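Local structure of GCN5-related N-acetyltransferase (Streptococcus suis, 3G3S) at residues P60-E69 against W82-Y90; S123-Y134 against F156-H167. The protein probably transfers an acetyl group from acetyl-coenzyme A to a substrate not yet identified, as a member of the GCN5-related N-acetyltransferase family. All coordinates share one frame; numbering follows the deposited sequence. Where two conformers were deposited one is given.

Contact 1. Residues P60-E69 against W82-Y90; sequences PHRDLLKICE and WSDLIEEVY
L65 enters helix 82-90 as a knob whose hole is formed by W82, L85, I86 and Y90. Its two methyls diverge: CD1 lies 3.7 Å from L85 CD2, while CD2 meets I86 CG1 and W82 CZ3. The other tight point is a CH-pi contact in the loop just before helix 62-68. P60 CA stands 3.5 Å from the centroid of the six-membered ring of W82 and 10° off its normal, squarely over one face. L64 CD1 approaches the indole at its edge.

At the far end the packing turns polar. Y90 OH donates to E69 OE2 (2.5 Å), on that oxygen's anti lone pair, with carboxylate and phenol planes 89° apart. Water 1 donates to Y90 OH (2.6 Å) and to R62 O. The solvent side is looser: the guanidinium of R62, its chain bent at chi3, reaches V89 CG2 with NH2, yet NH1 stays 4.1 Å from E88 OE2, beyond salt-bridge range.

The axes of segments 62-68 and 82-90 cross at -66°, 10.8 Å apart at their closest. L65, W82 and I86 rest on L56 of strand 52-58, and the Y90 ring meets W248 of strand 239-248 edge-to-face.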
loop_
_atom_site.group_PDB
_atom_site.type_symbol
_atom_site.label_atom_id
_atom_site.label_comp_id
_atom_site.label_asym_id
_atom_site.label_seq_id
_atom_site.Cartn_x
_atom_site.Cartn_y
_atom_site.Cartn_z
ATOM N N PRO A 60 -19.827 15.697 -10.116
ATOM C CA PRO A 60 -19.066 16.843 -10.625
ATOM C C PRO A 60 -19.127 17.940 -9.610
ATOM O O PRO A 60 -20.171 18.125 -8.992
ATOM C CB PRO A 60 -19.820 17.265 -11.883
ATOM C CG PRO A 60 -20.626 16.096 -12.249
ATOM C CD PRO A 60 -20.960 15.362 -10.988
ATOM N N HIS A 61 -17.998 18.606 -9.415
ATOM C CA HIS A 61 -17.845 19.658 -8.432
ATOM C C HIS A 61 -16.857 20.721 -8.927
ATOM O O HIS A 61 -15.690 20.436 -9.127
ATOM C CB HIS A 61 -17.339 19.079 -7.118
ATOM C CG HIS A 61 -17.634 19.964 -5.961
ATOM N ND1 HIS A 61 -17.001 21.171 -5.779
ATOM C CD2 HIS A 61 -18.553 19.865 -4.977
ATOM C CE1 HIS A 61 -17.500 21.767 -4.712
ATOM N NE2 HIS A 61 -18.435 20.992 -4.200
ATOM N N ARG A 62 -17.306 21.969 -9.046
ATOM C CA ARG A 62 -16.459 22.984 -9.645
ATOM C C ARG A 62 -15.264 23.371 -8.782
ATOM O O ARG A 62 -14.241 23.780 -9.325
ATOM C CB ARG A 62 -17.281 24.203 -10.081
ATOM C CG ARG A 62 -17.914 24.943 -8.940
ATOM C CD ARG A 62 -18.720 26.152 -9.415
ATOM N NE ARG A 62 -19.779 25.814 -10.378
ATOM C CZ ARG A 62 -19.882 26.253 -11.634
ATOM N NH1 ARG A 62 -20.903 25.835 -12.379
ATOM N NH2 ARG A 62 -19.011 27.126 -12.154
ATOM N N ASP A 63 -15.332 23.207 -7.462
ATOM C CA ASP A 63 -14.176 23.560 -6.648
ATOM C C ASP A 63 -12.974 22.643 -6.898
ATOM O O ASP A 63 -11.823 23.084 -6.766
ATOM C CB ASP A 63 -14.521 23.581 -5.175
ATOM C CG ASP A 63 -15.447 24.730 -4.801
ATOM O OD1 ASP A 63 -15.819 25.543 -5.685
ATOM O OD2 ASP A 63 -15.802 24.788 -3.605
ATOM N N LEU A 64 -13.220 21.380 -7.240
ATOM C CA LEU A 64 -12.109 20.491 -7.546
ATOM C C LEU A 64 -11.414 20.880 -8.879
ATOM O O LEU A 64 -10.192 20.758 -9.032
ATOM C CB LEU A 64 -12.583 19.025 -7.550
ATOM C CG LEU A 64 -12.999 18.404 -6.199
ATOM C CD1 LEU A 64 -13.449 16.951 -6.375
ATOM C CD2 LEU A 64 -11.871 18.500 -5.142
ATOM N N LEU A 65 -12.204 21.315 -9.850
ATOM C CA LEU A 65 -11.680 21.821 -11.131
ATOM C C LEU A 65 -10.793 23.044 -10.890
ATOM O O LEU A 65 -9.759 23.248 -11.543
ATOM C CB LEU A 65 -12.825 22.184 -12.072
ATOM C CG LEU A 65 -13.743 21.032 -12.485
ATOM C CD1 LEU A 65 -14.924 21.434 -13.327
ATOM C CD2 LEU A 65 -12.895 19.979 -13.252
ATOM N N LYS A 66 -11.187 23.876 -9.934
ATOM C CA LYS A 66 -10.382 25.062 -9.632
ATOM C C LYS A 66 -8.968 24.736 -9.181
ATOM O O LYS A 66 -8.023 25.445 -9.543
ATOM C CB LYS A 66 -11.060 25.918 -8.571
ATOM C CG LYS A 66 -12.311 26.567 -9.103
ATOM C CD LYS A 66 -12.965 27.458 -8.071
ATOM C CE LYS A 66 -14.185 28.158 -8.660
ATOM N NZ LYS A 66 -14.623 29.295 -7.789
ATOM N N ILE A 67 -8.825 23.649 -8.423
ATOM C CA ILE A 67 -7.535 23.196 -7.943
ATOM C C ILE A 67 -6.631 22.851 -9.124
ATOM O O ILE A 67 -5.409 22.957 -9.031
ATOM C CB ILE A 67 -7.668 21.925 -7.042
ATOM C CG1 ILE A 67 -8.499 22.190 -5.792
ATOM C CG2 ILE A 67 -6.298 21.403 -6.615
ATOM C CD1 ILE A 67 -8.744 20.952 -4.977
ATOM N N CYS A 68 -7.219 22.435 -10.234
ATOM C CA CYS A 68 -6.460 22.093 -11.422
ATOM C C CYS A 68 -6.066 23.270 -12.287
ATOM O O CYS A 68 -5.250 23.116 -13.176
ATOM C CB CYS A 68 -7.274 21.124 -12.279
ATOM S SG CYS A 68 -7.707 19.624 -11.402
ATOM N N GLU A 69 -6.645 24.440 -12.030
ATOM C CA GLU A 69 -6.394 25.603 -12.881
ATOM C C GLU A 69 -4.980 26.106 -12.742
ATOM O O GLU A 69 -4.399 26.024 -11.673
ATOM C CB GLU A 69 -7.358 26.730 -12.541
ATOM C CG GLU A 69 -8.764 26.440 -12.932
ATOM C CD GLU A 69 -9.730 27.515 -12.464
ATOM O OE1 GLU A 69 -9.249 28.547 -12.005
ATOM O OE2 GLU A 69 -10.958 27.314 -12.533
ATOM N N TRP A 82 -19.022 14.898 -15.352
ATOM C CA TRP A 82 -17.832 15.708 -15.191
ATOM C C TRP A 82 -17.453 16.425 -16.497
ATOM O O TRP A 82 -17.177 17.610 -16.482
ATOM C CB TRP A 82 -16.669 14.863 -14.722
ATOM C CG TRP A 82 -16.542 14.655 -13.259
ATOM C CD1 TRP A 82 -16.862 13.543 -12.560
ATOM C CD2 TRP A 82 -16.047 15.592 -12.312
ATOM N NE1 TRP A 82 -16.550 13.690 -11.262
ATOM C CE2 TRP A 82 -16.084 14.963 -11.057
ATOM C CE3 TRP A 82 -15.591 16.917 -12.400
ATOM C CZ2 TRP A 82 -15.632 15.589 -9.886
ATOM C CZ3 TRP A 82 -15.161 17.551 -11.246
ATOM C CH2 TRP A 82 -15.181 16.883 -10.001
ATOM N N SER A 83 -17.477 15.728 -17.633
ATOM C CA SER A 83 -17.150 16.362 -18.907
ATOM C C SER A 83 -18.043 17.559 -19.206
ATOM O O SER A 83 -17.580 18.574 -19.710
ATOM C CB SER A 83 -17.263 15.356 -20.036
ATOM O OG SER A 83 -16.339 14.314 -19.824
ATOM N N ASP A 84 -19.329 17.400 -18.918
ATOM C CA ASP A 84 -20.308 18.424 -19.167
ATOM C C ASP A 84 -20.010 19.625 -18.302
ATOM O O ASP A 84 -20.180 20.757 -18.746
ATOM C CB ASP A 84 -21.730 17.929 -18.871
ATOM C CG ASP A 84 -22.221 16.886 -19.861
ATOM O OD1 ASP A 84 -21.613 16.690 -20.919
ATOM O OD2 ASP A 84 -23.255 16.286 -19.576
ATOM N N LEU A 85 -19.560 19.396 -17.071
ATOM C CA LEU A 85 -19.231 20.525 -16.197
ATOM C C LEU A 85 -17.987 21.244 -16.692
ATOM O O LEU A 85 -17.934 22.460 -16.714
ATOM C CB LEU A 85 -19.036 20.065 -14.756
ATOM C CG LEU A 85 -18.712 21.188 -13.763
ATOM C CD1 LEU A 85 -19.884 22.169 -13.747
ATOM C CD2 LEU A 85 -18.355 20.632 -12.340
ATOM N N ILE A 86 -16.968 20.481 -17.056
ATOM C CA ILE A 86 -15.725 21.054 -17.566
ATOM C C ILE A 86 -16.031 21.957 -18.771
ATOM O O ILE A 86 -15.576 23.087 -18.849
ATOM C CB ILE A 86 -14.703 19.914 -17.989
ATOM C CG1 ILE A 86 -14.205 19.132 -16.757
ATOM C CG2 ILE A 86 -13.507 20.491 -18.691
ATOM C CD1 ILE A 86 -13.497 17.763 -17.060
ATOM N N GLU A 87 -16.818 21.444 -19.714
ATOM C CA GLU A 87 -17.095 22.180 -20.950
ATOM C C GLU A 87 -17.924 23.397 -20.665
ATOM O O GLU A 87 -17.696 24.442 -21.252
ATOM C CB GLU A 87 -17.781 21.320 -21.975
ATOM C CG GLU A 87 -16.842 20.213 -22.481
ATOM C CD GLU A 87 -17.455 19.306 -23.474
ATOM O OE1 GLU A 87 -18.600 19.548 -23.873
ATOM O OE2 GLU A 87 -16.786 18.326 -23.858
ATOM N N GLU A 88 -18.887 23.244 -19.778
ATOM C CA GLU A 88 -19.751 24.342 -19.393
ATOM C C GLU A 88 -18.991 25.475 -18.723
ATOM O O GLU A 88 -19.181 26.659 -19.056
ATOM C CB GLU A 88 -20.841 23.841 -18.441
ATOM C CG GLU A 88 -21.710 24.962 -17.871
ATOM C CD GLU A 88 -22.849 24.437 -17.057
ATOM O OE1 GLU A 88 -23.874 24.066 -17.670
ATOM O OE2 GLU A 88 -22.718 24.419 -15.819
ATOM N N VAL A 89 -18.165 25.122 -17.750
ATOM C CA VAL A 89 -17.423 26.122 -16.983
ATOM C C VAL A 89 -16.330 26.845 -17.780
ATOM O O VAL A 89 -16.146 28.053 -17.614
ATOM C CB VAL A 89 -16.779 25.515 -15.729
ATOM C CG1 VAL A 89 -15.835 26.543 -15.044
ATOM C CG2 VAL A 89 -17.841 24.987 -14.737
ATOM N N TYR A 90 -15.628 26.138 -18.656
ATOM C CA TYR A 90 -14.450 26.682 -19.344
ATOM C C TYR A 90 -14.568 26.948 -20.853
ATOM O O TYR A 90 -13.696 27.599 -21.427
ATOM C CB TYR A 90 -13.240 25.771 -19.080
ATOM C CG TYR A 90 -12.897 25.636 -17.608
ATOM C CD1 TYR A 90 -12.210 26.644 -16.925
ATOM C CD2 TYR A 90 -13.286 24.516 -16.881
ATOM C CE1 TYR A 90 -11.921 26.533 -15.565
ATOM C CE2 TYR A 90 -12.982 24.395 -15.526
ATOM C CZ TYR A 90 -12.316 25.401 -14.870
ATOM O OH TYR A 90 -12.028 25.242 -13.532
HETATM O O HOH W 1 -14.035 25.538 -11.844
#

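Contact 2. Residues S123-Y134 against F156-H167; sequences SFDMKLIDRNLY and FLDLGLGCVILH
An antiparallel strand pair at one margin of the chain's mixed sheet joins outermost strand 125-128 to strand 162-167. Its register rests on reciprocal bonds at two hydrogen-bonded pairs. At D125-L166, L166 N gives a 2.7 Å bond to D125 O; at K127-V164, V164 N reaches K127 O at 2.8 Å, both bonds of that pair running nearly along the C=O axis. I129 N extends the series to G162 O with a straight N-H (175°), yet from above the carbonyl plane.

On one face, the selenium of selenomethionine M126 lies 3.9 Å from I165 CG1. On the other, I129 CG1 packs on V164 CG1 and its CG2 lies 3.6 Å from F156 CE2, while L133 CD1 touches V164 CG2. These contacts bring the start of helix 131-139 and the middle of helix 153-159 onto one apolar patch.

F124 and H167 close the other end in an offset stack, centroids 4.5 Å apart and planes at 23°. In one of two conformers S123 OG lies in plane at the H167 ring edge, where a weak, doubtful bond from H167 NE2 may form; H167 ND1 has its firmer partner in Y195 OH, outside both segments. Water 2 bridges I129 O and G162 N. Strand 125-128, helices 131-139 and 153-159, then strand 162-167 match the β1-α1-α2-β2 opening of the GNAT core, with strands 170-181 and 184-191 as β3 and β4.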
loop_
_atom_site.group_PDB
_atom_site.type_symbol
_atom_site.label_atom_id
_atom_site.label_comp_id
_atom_site.label_asym_id
_atom_site.label_seq_id
_atom_site.Cartn_x
_atom_site.Cartn_y
_atom_site.Cartn_z
ATOM N N SER A 123 25.681 3.119 -33.246
ATOM C CA SER A 123 25.827 4.567 -33.108
ATOM C C SER A 123 25.154 5.107 -31.841
ATOM O O SER A 123 25.596 6.109 -31.260
ATOM C CB SER A 123 25.207 5.246 -34.331
ATOM O OG SER A 123 25.263 6.651 -34.216
ATOM N N PHE A 124 24.080 4.439 -31.432
ATOM C CA PHE A 124 23.325 4.810 -30.246
ATOM C C PHE A 124 23.788 4.002 -29.038
ATOM O O PHE A 124 24.291 2.887 -29.164
ATOM C CB PHE A 124 21.842 4.622 -30.522
ATOM C CG PHE A 124 21.349 5.482 -31.630
ATOM C CD1 PHE A 124 20.872 6.746 -31.377
ATOM C CD2 PHE A 124 21.419 5.059 -32.934
ATOM C CE1 PHE A 124 20.446 7.561 -32.398
ATOM C CE2 PHE A 124 20.982 5.880 -33.966
ATOM C CZ PHE A 124 20.489 7.126 -33.690
ATOM N N ASP A 125 23.660 4.613 -27.872
ATOM C CA ASP A 125 24.040 4.014 -26.623
ATOM C C ASP A 125 22.837 4.103 -25.715
ATOM O O ASP A 125 22.359 5.208 -25.441
ATOM C CB ASP A 125 25.202 4.775 -25.977
ATOM C CG ASP A 125 26.566 4.259 -26.411
ATOM O OD1 ASP A 125 26.986 3.196 -25.907
ATOM O OD2 ASP A 125 27.235 4.943 -27.209
HETATM N N MSE A 126 22.358 2.958 -25.251
HETATM C CA MSE A 126 21.235 2.908 -24.337
HETATM C C MSE A 126 21.765 2.705 -22.946
HETATM O O MSE A 126 22.623 1.871 -22.742
HETATM C CB MSE A 126 20.259 1.809 -24.672
HETATM C CG MSE A 126 19.071 1.835 -23.707
HETATM SE SE MSE A 126 17.588 1.498 -24.648
HETATM C CE MSE A 126 18.033 -0.322 -25.387
ATOM N N LYS A 127 21.212 3.453 -21.996
ATOM C CA LYS A 127 21.680 3.445 -20.636
ATOM C C LYS A 127 20.549 3.624 -19.657
ATOM O O LYS A 127 19.611 4.347 -19.958
ATOM C CB LYS A 127 22.604 4.655 -20.435
ATOM C CG LYS A 127 23.956 4.596 -21.105
ATOM C CD LYS A 127 24.801 5.821 -20.723
ATOM C CE LYS A 127 26.274 5.448 -20.612
ATOM N NZ LYS A 127 27.172 6.600 -20.353
ATOM N N LEU A 128 20.643 3.002 -18.479
ATOM C CA LEU A 128 19.667 3.256 -17.428
ATOM C C LEU A 128 19.933 4.641 -16.901
ATOM O O LEU A 128 21.082 5.072 -16.880
ATOM C CB LEU A 128 19.800 2.287 -16.263
ATOM C CG LEU A 128 19.281 0.890 -16.521
ATOM C CD1 LEU A 128 19.755 0.042 -15.364
ATOM C CD2 LEU A 128 17.735 0.891 -16.685
ATOM N N ILE A 129 18.867 5.330 -16.481
ATOM C CA ILE A 129 18.977 6.667 -15.937
ATOM C C ILE A 129 19.591 6.563 -14.564
ATOM O O ILE A 129 19.097 5.815 -13.732
ATOM C CB ILE A 129 17.600 7.369 -15.833
ATOM C CG1 ILE A 129 17.012 7.624 -17.228
ATOM C CG2 ILE A 129 17.723 8.681 -15.068
ATOM C CD1 ILE A 129 15.500 7.990 -17.220
ATOM N N ASP A 130 20.697 7.281 -14.364
ATOM C CA ASP A 130 21.415 7.334 -13.092
ATOM C C ASP A 130 21.357 8.782 -12.607
ATOM O O ASP A 130 20.648 9.589 -13.171
ATOM C CB ASP A 130 22.866 6.809 -13.246
ATOM C CG ASP A 130 23.664 7.586 -14.298
ATOM O OD1 ASP A 130 23.154 8.618 -14.794
ATOM O OD2 ASP A 130 24.786 7.162 -14.646
ATOM N N ARG A 131 22.110 9.105 -11.571
ATOM C CA ARG A 131 22.099 10.429 -10.968
ATOM C C ARG A 131 22.421 11.550 -11.963
ATOM O O ARG A 131 21.770 12.600 -11.945
ATOM C CB ARG A 131 23.081 10.395 -9.790
ATOM C CG ARG A 131 23.225 11.660 -8.964
ATOM C CD ARG A 131 24.127 11.395 -7.739
ATOM N NE ARG A 131 23.562 10.356 -6.867
ATOM C CZ ARG A 131 22.696 10.570 -5.871
ATOM N NH1 ARG A 131 22.297 11.803 -5.562
ATOM N NH2 ARG A 131 22.234 9.532 -5.170
ATOM N N ASN A 132 23.401 11.333 -12.829
ATOM C CA ASN A 132 23.790 12.363 -13.804
ATOM C C ASN A 132 22.801 12.517 -14.954
ATOM O O ASN A 132 22.518 13.637 -15.369
ATOM C CB ASN A 132 25.219 12.117 -14.323
ATOM C CG ASN A 132 26.288 12.487 -13.299
ATOM O OD1 ASN A 132 25.989 12.805 -12.144
ATOM N ND2 ASN A 132 27.545 12.462 -13.730
ATOM N N LEU A 133 22.277 11.407 -15.463
ATOM C CA LEU A 133 21.269 11.454 -16.526
ATOM C C LEU A 133 19.963 12.022 -16.031
ATOM O O LEU A 133 19.277 12.686 -16.791
ATOM C CB LEU A 133 21.085 10.090 -17.144
ATOM C CG LEU A 133 22.310 9.687 -17.963
ATOM C CD1 LEU A 133 22.233 8.243 -18.386
ATOM C CD2 LEU A 133 22.442 10.597 -19.172
ATOM N N TYR A 134 19.626 11.764 -14.768
ATOM C CA TYR A 134 18.466 12.410 -14.152
ATOM C C TYR A 134 18.553 13.924 -14.417
ATOM O O TYR A 134 17.638 14.529 -14.983
ATOM C CB TYR A 134 18.431 12.115 -12.646
ATOM C CG TYR A 134 17.424 12.921 -11.834
ATOM C CD1 TYR A 134 17.777 14.147 -11.297
ATOM C CD2 TYR A 134 16.136 12.443 -11.594
ATOM C CE1 TYR A 134 16.882 14.895 -10.565
ATOM C CE2 TYR A 134 15.219 13.192 -10.862
ATOM C CZ TYR A 134 15.610 14.412 -10.344
ATOM O OH TYR A 134 14.744 15.193 -9.620
ATOM N N PHE A 156 13.612 9.568 -7.224
ATOM C CA PHE A 156 13.562 8.921 -8.529
ATOM C C PHE A 156 14.343 7.625 -8.509
ATOM O O PHE A 156 13.850 6.611 -8.959
ATOM C CB PHE A 156 14.103 9.784 -9.659
ATOM C CG PHE A 156 14.117 9.057 -10.965
ATOM C CD1 PHE A 156 12.948 8.939 -11.701
ATOM C CD2 PHE A 156 15.277 8.440 -11.430
ATOM C CE1 PHE A 156 12.912 8.242 -12.889
ATOM C CE2 PHE A 156 15.263 7.735 -12.634
ATOM C CZ PHE A 156 14.062 7.616 -13.348
ATOM N N LEU A 157 15.559 7.651 -7.981
ATOM C CA LEU A 157 16.358 6.420 -7.939
ATOM C C LEU A 157 15.745 5.362 -7.010
ATOM O O LEU A 157 15.827 4.183 -7.273
ATOM C CB LEU A 157 17.810 6.733 -7.533
ATOM C CG LEU A 157 18.669 7.461 -8.564
ATOM C CD1 LEU A 157 20.057 7.743 -8.024
ATOM C CD2 LEU A 157 18.757 6.658 -9.855
ATOM N N ASP A 158 15.088 5.785 -5.940
ATOM C CA ASP A 158 14.480 4.856 -5.021
ATOM C C ASP A 158 13.219 4.198 -5.589
ATOM O O ASP A 158 13.091 2.957 -5.577
ATOM C CB ASP A 158 14.144 5.615 -3.747
ATOM C CG ASP A 158 13.655 4.714 -2.641
ATOM O OD1 ASP A 158 14.098 3.535 -2.570
ATOM O OD2 ASP A 158 12.831 5.201 -1.828
ATOM N N LEU A 159 12.303 5.021 -6.113
ATOM C CA LEU A 159 10.983 4.566 -6.582
ATOM C C LEU A 159 10.771 4.513 -8.095
ATOM O O LEU A 159 9.843 3.851 -8.563
ATOM C CB LEU A 159 9.903 5.495 -6.013
ATOM C CG LEU A 159 9.876 5.725 -4.494
ATOM C CD1 LEU A 159 8.662 6.597 -4.140
ATOM C CD2 LEU A 159 9.828 4.427 -3.732
ATOM N N GLY A 160 11.584 5.236 -8.851
ATOM C CA GLY A 160 11.416 5.302 -10.290
ATOM C C GLY A 160 12.371 4.372 -10.999
ATOM O O GLY A 160 13.222 3.742 -10.381
ATOM N N LEU A 161 12.236 4.322 -12.315
ATOM C CA LEU A 161 13.057 3.484 -13.156
ATOM C C LEU A 161 12.959 4.041 -14.579
ATOM O O LEU A 161 11.862 4.401 -15.055
ATOM C CB LEU A 161 12.547 2.040 -13.116
ATOM C CG LEU A 161 13.336 1.023 -13.952
ATOM C CD1 LEU A 161 14.740 0.902 -13.381
ATOM C CD2 LEU A 161 12.633 -0.316 -13.991
ATOM N N GLY A 162 14.098 4.115 -15.259
ATOM C CA GLY A 162 14.086 4.585 -16.625
ATOM C C GLY A 162 15.371 4.373 -17.369
ATOM O O GLY A 162 16.410 4.061 -16.783
ATOM N N CYS A 163 15.281 4.518 -18.681
ATOM C CA CYS A 163 16.452 4.439 -19.525
ATOM C C CYS A 163 16.359 5.410 -20.715
ATOM O O CYS A 163 15.274 5.806 -21.152
ATOM C CB CYS A 163 16.694 3.009 -19.972
ATOM S SG CYS A 163 15.555 2.436 -21.086
ATOM N N VAL A 164 17.533 5.782 -21.209
ATOM C CA VAL A 164 17.700 6.755 -22.260
ATOM C C VAL A 164 18.627 6.267 -23.352
ATOM O O VAL A 164 19.439 5.383 -23.128
ATOM C CB VAL A 164 18.277 8.071 -21.685
ATOM C CG1 VAL A 164 17.281 8.684 -20.778
ATOM C CG2 VAL A 164 19.575 7.826 -20.941
ATOM N N ILE A 165 18.464 6.854 -24.525
ATOM C CA ILE A 165 19.297 6.572 -25.681
ATOM C C ILE A 165 20.126 7.840 -25.931
ATOM O O ILE A 165 19.599 8.960 -25.912
ATOM C CB ILE A 165 18.466 6.158 -26.900
ATOM C CG1 ILE A 165 18.023 4.697 -26.765
ATOM C CG2 ILE A 165 19.284 6.315 -28.192
ATOM C CD1 ILE A 165 16.929 4.288 -27.745
ATOM N N LEU A 166 21.430 7.666 -26.089
ATOM C CA LEU A 166 22.321 8.773 -26.355
ATOM C C LEU A 166 22.867 8.702 -27.774
ATOM O O LEU A 166 23.048 7.625 -28.328
ATOM C CB LEU A 166 23.499 8.770 -25.381
ATOM C CG LEU A 166 23.408 9.272 -23.941
ATOM C CD1 LEU A 166 22.220 8.695 -23.232
ATOM C CD2 LEU A 166 24.690 8.895 -23.248
ATOM N N HIS A 167 23.144 9.850 -28.363
ATOM C CA HIS A 167 23.765 9.884 -29.683
ATOM C C HIS A 167 24.641 11.105 -29.728
ATOM O O HIS A 167 24.185 12.179 -29.370
ATOM C CB HIS A 167 22.711 9.954 -30.749
ATOM C CG HIS A 167 23.251 9.829 -32.131
ATOM N ND1 HIS A 167 23.224 10.864 -33.035
ATOM C CD2 HIS A 167 23.827 8.783 -32.766
ATOM C CE1 HIS A 167 23.752 10.454 -34.175
ATOM N NE2 HIS A 167 24.129 9.196 -34.038
HETATM O O HOH W 2 16.738 4.374 -13.546
#

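Contact 1 and contact 2 stand on opposite sides of the chain's centre, their own centres 37 Å apart and their nearest atoms about 21 Å apart. They follow in series along the chain, and the mixed sheet connects them. Contact 1 packs two helices against strands 42-48, 52-58, 73-77 and 239-248, toward one end of the strand order; contact 2 supplies the margin at the other. Sodium is the only ligand in the entry, so any relation to the cofactor site is inferred. F124 and H167 of contact 2 meet Y195, and F124 also meets L200, beside the loop that probably binds the acetyl-CoA pyrophosphate, as in GNAT relatives; no such link is seen for contact 1.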